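Local coordinates for UPF0098 protein YbcL (Escherichia coli, PDB 1FUX), which is of unknown function but belongs to the phosphatidylethanolamine-binding protein (PEBP) family, forms a periplasmic homodimer and may bind small ligands, at the interface of chains A and B. Sequence-based numbering; all coordinates share one arbitrary frame. Chains: chain A/B, Hypothetical 19.5 KDA protein IN emre-rus intergenic region.

Contact 1: the interface of chains A and B. Residues chain A 59-62, 100; chain B 53, 61, 64, 141, 144.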
# COMPACT_ATOMS: atom_id res chain seq x y z
N THR A 59 2.89 -1.34 -9.29
CA THR A 59 3.01 -2.22 -8.11
C THR A 59 1.75 -3.02 -7.86
O THR A 59 1.87 -4.06 -7.19
CB THR A 59 3.24 -1.38 -6.83
OG1 THR A 59 1.99 -0.62 -6.77
CG2 THR A 59 4.42 -0.44 -6.82
N GLY A 60 0.65 -2.62 -8.49
CA GLY A 60 -0.63 -3.25 -8.17
C GLY A 60 -1.45 -2.46 -7.16
O GLY A 60 -2.65 -2.74 -7.01
N SER A 61 -0.85 -1.49 -6.46
CA SER A 61 -1.58 -0.71 -5.46
C SER A 61 -1.10 0.75 -5.45
O SER A 61 -1.44 1.44 -4.48
CB SER A 61 -1.33 -1.22 -4.03
OG SER A 61 0.05 -1.27 -3.67
N GLY A 62 -0.49 1.19 -6.53
CA GLY A 62 0.04 2.57 -6.63
C GLY A 62 1.16 2.73 -5.60
O GLY A 62 1.81 1.74 -5.26
N ASP A 100 5.13 4.16 1.45
CA ASP A 100 5.47 2.87 0.83
C ASP A 100 6.95 2.66 0.76
O ASP A 100 7.44 1.52 0.63
CB ASP A 100 4.76 2.69 -0.52
CG ASP A 100 3.30 2.29 -0.34
OD1 ASP A 100 2.98 1.75 0.75
OD2 ASP A 100 2.50 2.53 -1.27
N TYR B 53 -4.40 -9.88 -2.05
CA TYR B 53 -4.76 -8.46 -2.18
C TYR B 53 -6.26 -8.30 -2.41
O TYR B 53 -6.83 -9.13 -3.16
CB TYR B 53 -3.96 -7.90 -3.36
CG TYR B 53 -4.24 -6.45 -3.69
CD1 TYR B 53 -3.67 -5.45 -2.87
CD2 TYR B 53 -5.06 -6.08 -4.73
CE1 TYR B 53 -3.90 -4.12 -3.19
CE2 TYR B 53 -5.30 -4.73 -5.04
CZ TYR B 53 -4.67 -3.77 -4.26
OH TYR B 53 -4.93 -2.41 -4.52
N SER B 61 -6.23 2.37 -2.07
CA SER B 61 -5.14 1.52 -2.60
C SER B 61 -5.46 0.03 -2.41
O SER B 61 -4.53 -0.78 -2.54
CB SER B 61 -3.81 1.85 -1.92
OG SER B 61 -3.86 1.72 -0.50
N TRP B 64 -3.38 -4.97 1.21
CA TRP B 64 -2.46 -6.11 1.08
C TRP B 64 -2.56 -6.99 2.34
O TRP B 64 -2.29 -6.58 3.47
CB TRP B 64 -1.00 -5.59 1.12
CG TRP B 64 -0.62 -4.88 -0.15
CD1 TRP B 64 -0.45 -3.54 -0.35
CD2 TRP B 64 -0.37 -5.52 -1.41
NE1 TRP B 64 -0.14 -3.30 -1.67
CE2 TRP B 64 -0.05 -4.51 -2.33
CE3 TRP B 64 -0.36 -6.85 -1.84
CZ2 TRP B 64 0.31 -4.77 -3.64
CZ3 TRP B 64 -0.03 -7.13 -3.15
CH2 TRP B 64 0.28 -6.09 -4.07
N ALA B 141 3.29 -2.44 -1.52
CA ALA B 141 3.65 -1.83 -2.80
C ALA B 141 5.10 -2.05 -3.19
O ALA B 141 5.32 -2.25 -4.40
CB ALA B 141 3.40 -0.28 -2.66
N GLY B 144 5.28 -5.49 -4.47
CA GLY B 144 4.62 -5.59 -5.79
C GLY B 144 5.42 -4.93 -6.90
O GLY B 144 5.40 -5.45 -8.05
O HOH W 1 1.91 -0.78 0.39
O HOH W 2 -5.62 -1.58 -7.19

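Contact 2: the interface of chains A and B. Residues chain A 137-139, 141-142; chain B 63, 98, 100.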
# COMPACT_ATOMS: atom_id res chain seq x y z
N ASN A 137 3.42 3.52 12.42
CA ASN A 137 3.29 2.22 11.79
C ASN A 137 2.03 2.13 10.93
O ASN A 137 1.83 1.07 10.32
CB ASN A 137 3.17 1.18 12.90
CG ASN A 137 4.49 0.90 13.58
OD1 ASN A 137 5.56 0.77 12.95
ND2 ASN A 137 4.36 0.76 14.90
N SER A 138 1.16 3.12 10.90
CA SER A 138 -0.06 3.01 10.11
C SER A 138 0.21 2.98 8.61
O SER A 138 0.69 3.97 8.07
CB SER A 138 -1.00 4.22 10.40
OG SER A 138 -1.30 4.15 11.80
N SER A 139 -0.13 1.88 7.90
CA SER A 139 0.11 1.89 6.46
C SER A 139 -0.74 2.92 5.73
O SER A 139 -1.79 3.36 6.22
CB SER A 139 -0.28 0.50 5.86
OG SER A 139 -1.69 0.37 5.94
N ALA A 141 -2.84 2.45 3.28
CA ALA A 141 -4.22 1.95 3.20
C ALA A 141 -5.02 2.16 4.46
O ALA A 141 -6.24 2.47 4.42
CB ALA A 141 -4.19 0.45 2.83
N LEU A 142 -4.40 1.90 5.63
CA LEU A 142 -5.07 2.06 6.90
C LEU A 142 -5.45 3.51 7.10
O LEU A 142 -6.58 3.84 7.49
CB LEU A 142 -4.24 1.55 8.08
CG LEU A 142 -4.87 1.76 9.48
CD1 LEU A 142 -6.29 1.20 9.51
CD2 LEU A 142 -4.00 1.16 10.59
N TRP B 63 -6.10 -3.33 -0.24
CA TRP B 63 -5.52 -3.83 0.99
C TRP B 63 -4.61 -5.04 0.74
O TRP B 63 -5.02 -6.01 0.12
CB TRP B 63 -6.59 -4.29 1.97
CG TRP B 63 -6.14 -4.42 3.38
CD1 TRP B 63 -5.67 -5.51 4.06
CD2 TRP B 63 -6.15 -3.33 4.31
NE1 TRP B 63 -5.38 -5.16 5.35
CE2 TRP B 63 -5.69 -3.83 5.54
CE3 TRP B 63 -6.52 -1.97 4.20
CZ2 TRP B 63 -5.57 -3.03 6.68
CZ3 TRP B 63 -6.44 -1.20 5.35
CH2 TRP B 63 -5.91 -1.71 6.55
N ARG B 98 5.56 -6.80 4.91
CA ARG B 98 4.61 -6.18 5.81
C ARG B 98 3.22 -6.08 5.15
O ARG B 98 3.10 -5.65 4.00
CB ARG B 98 5.17 -4.80 6.20
CG ARG B 98 4.51 -4.24 7.45
CD ARG B 98 5.32 -3.00 7.94
NE ARG B 98 4.27 -2.02 8.09
CZ ARG B 98 3.59 -1.41 9.00
NH1 ARG B 98 3.87 -1.61 10.27
NH2 ARG B 98 2.64 -0.58 8.65
N ASP B 100 -0.94 -4.74 5.19
CA ASP B 100 -1.56 -3.47 5.55
C ASP B 100 -2.08 -3.40 6.97
O ASP B 100 -2.37 -2.31 7.49
CB ASP B 100 -2.61 -2.99 4.57
CG ASP B 100 -1.96 -2.40 3.34
OD1 ASP B 100 -0.81 -1.88 3.33
OD2 ASP B 100 -2.59 -2.49 2.26
O HOH W 3 -0.66 0.69 2.32
O HOH W 4 -0.96 -0.54 9.14

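Contact 1: the interface of chains A and B
A:Ser61 and B:Trp64 meet at the heart of this homodimer contact, where a loop of one PEBP-family subunit, continuing the DPDAP motif, lies against strands 47-54 and 63-72 and helix 140-150 of the other. The indole NE1 of B:Trp64 donates to the hydroxyl OG of A:Ser61 over 2.9 Å. The acceptor sits at the edge of the ring, close to its plane. With chi1 at 56°, OG of A:Ser61 lies between the backbone N and the carbonyl carbon, which turns it towards the indole. The carbonyl O of A:Thr59 takes another place along the same edge, beside CZ2. Within chain B, one indole face is covered by B:Tyr53, whose CD1 stands over the ring centre and should limit how far the tryptophan can swing.

Bonds inside each subunit shape the two surfaces, and waters then join them. Hydroxyl OG1 of A:Thr59 receives the backbone N of A:Ser61 at 3.0 Å and donates to the carbonyl O of A:Gly62 at 2.8 Å, tying up the turn with both its donor and acceptor roles. Across from it, the phenol OH of B:Tyr53 donates to the backbone O of B:Ser61 at 2.6 Å, coming from above the carbonyl plane. That same OH reaches A:Gly60 O through water 2. A second bridge, water 1, lies 2.8 Å from the carboxylate OD1 of A:Asp100 and also bonds to the backbone N of B:Ala141 in the first turn of the helix.

Van der Waals packing fills in around these bonds. The methyl CB of B:Ala141 rests against the carboxylate of A:Asp100, 3.5 Å from its CG. CG2 of A:Thr59 abuts the backbone O of the same alanine. The two copies of residue 61 also meet, CB of B:Ser61 lying 3.5 Å from the carbonyl O of A:Ser61, and B:Tyr53 flanks CB of A:Ser61 with CE1.

Contact 2: the interface of chains A and B
The methyl CB of A:Ala141 packs 3.6 Å from CE3 on the six-membered ring of B:Trp63, bringing the N-terminal end of helix 140-148 of one PEBP-family subunit against the other. A:Leu142 lies alongside the indole, both side chains pointing the same way, with its CB 4.0 Å from CH2. One face of B:Trp63 is occupied by CB of B:Asp100 from its own chain, so ring and carboxylate together form the surface that receives the alanine.

Further out, A:Ser139 acts as the N-cap of the helix: its hydroxyl OG accepts the backbone N of A:Leu142 at 3.1 Å. The same OG donates across the interface to the carbonyl O of B:Asp100 at 3.2 Å, approaching in the carbonyl plane on a lone pair. An alanine here would probably leave the A:Leu142 N-H uncapped and deprive the B:Asp100 carbonyl of its serine donor. Water 4 joins that carbonyl to the backbone N of A:Ser139, while water 3 links OD1 of B:Asp100 to the backbone N of A:Ala141.

At the rim, guanidinium NH2 of B:Arg98 donates to the carbonyl O of A:Asn137 over a short 2.5 Å. The acceptor is tilted 16° from the guanidinium plane. A bend at chi3 (129°) carries the arginine tip to this carbonyl, and its side chain crosses that of A:Asn137 at about a right angle.

The C-alpha centres of contact 1 and contact 2 lie about 11 Å apart, making them neighbouring patches of one two-fold symmetric dimer interface. Residues Asp100 and Ala141 enter both with their roles exchanged: A:Asp100 faces B:Ala141 in contact 1, and B:Asp100 faces A:Ala141 in contact 2. Each subunit therefore offers its helix start to its partner's Asp100 loop. On chain B, B:Trp64 of contact 1 and B:Trp63 of contact 2 are consecutive in strand 63-72. These two Asp100-Ala141 pairs are symmetry twins, and the remaining contacts of each patch recur with the chains exchanged, which places the dimer's hold on both sides of the axis.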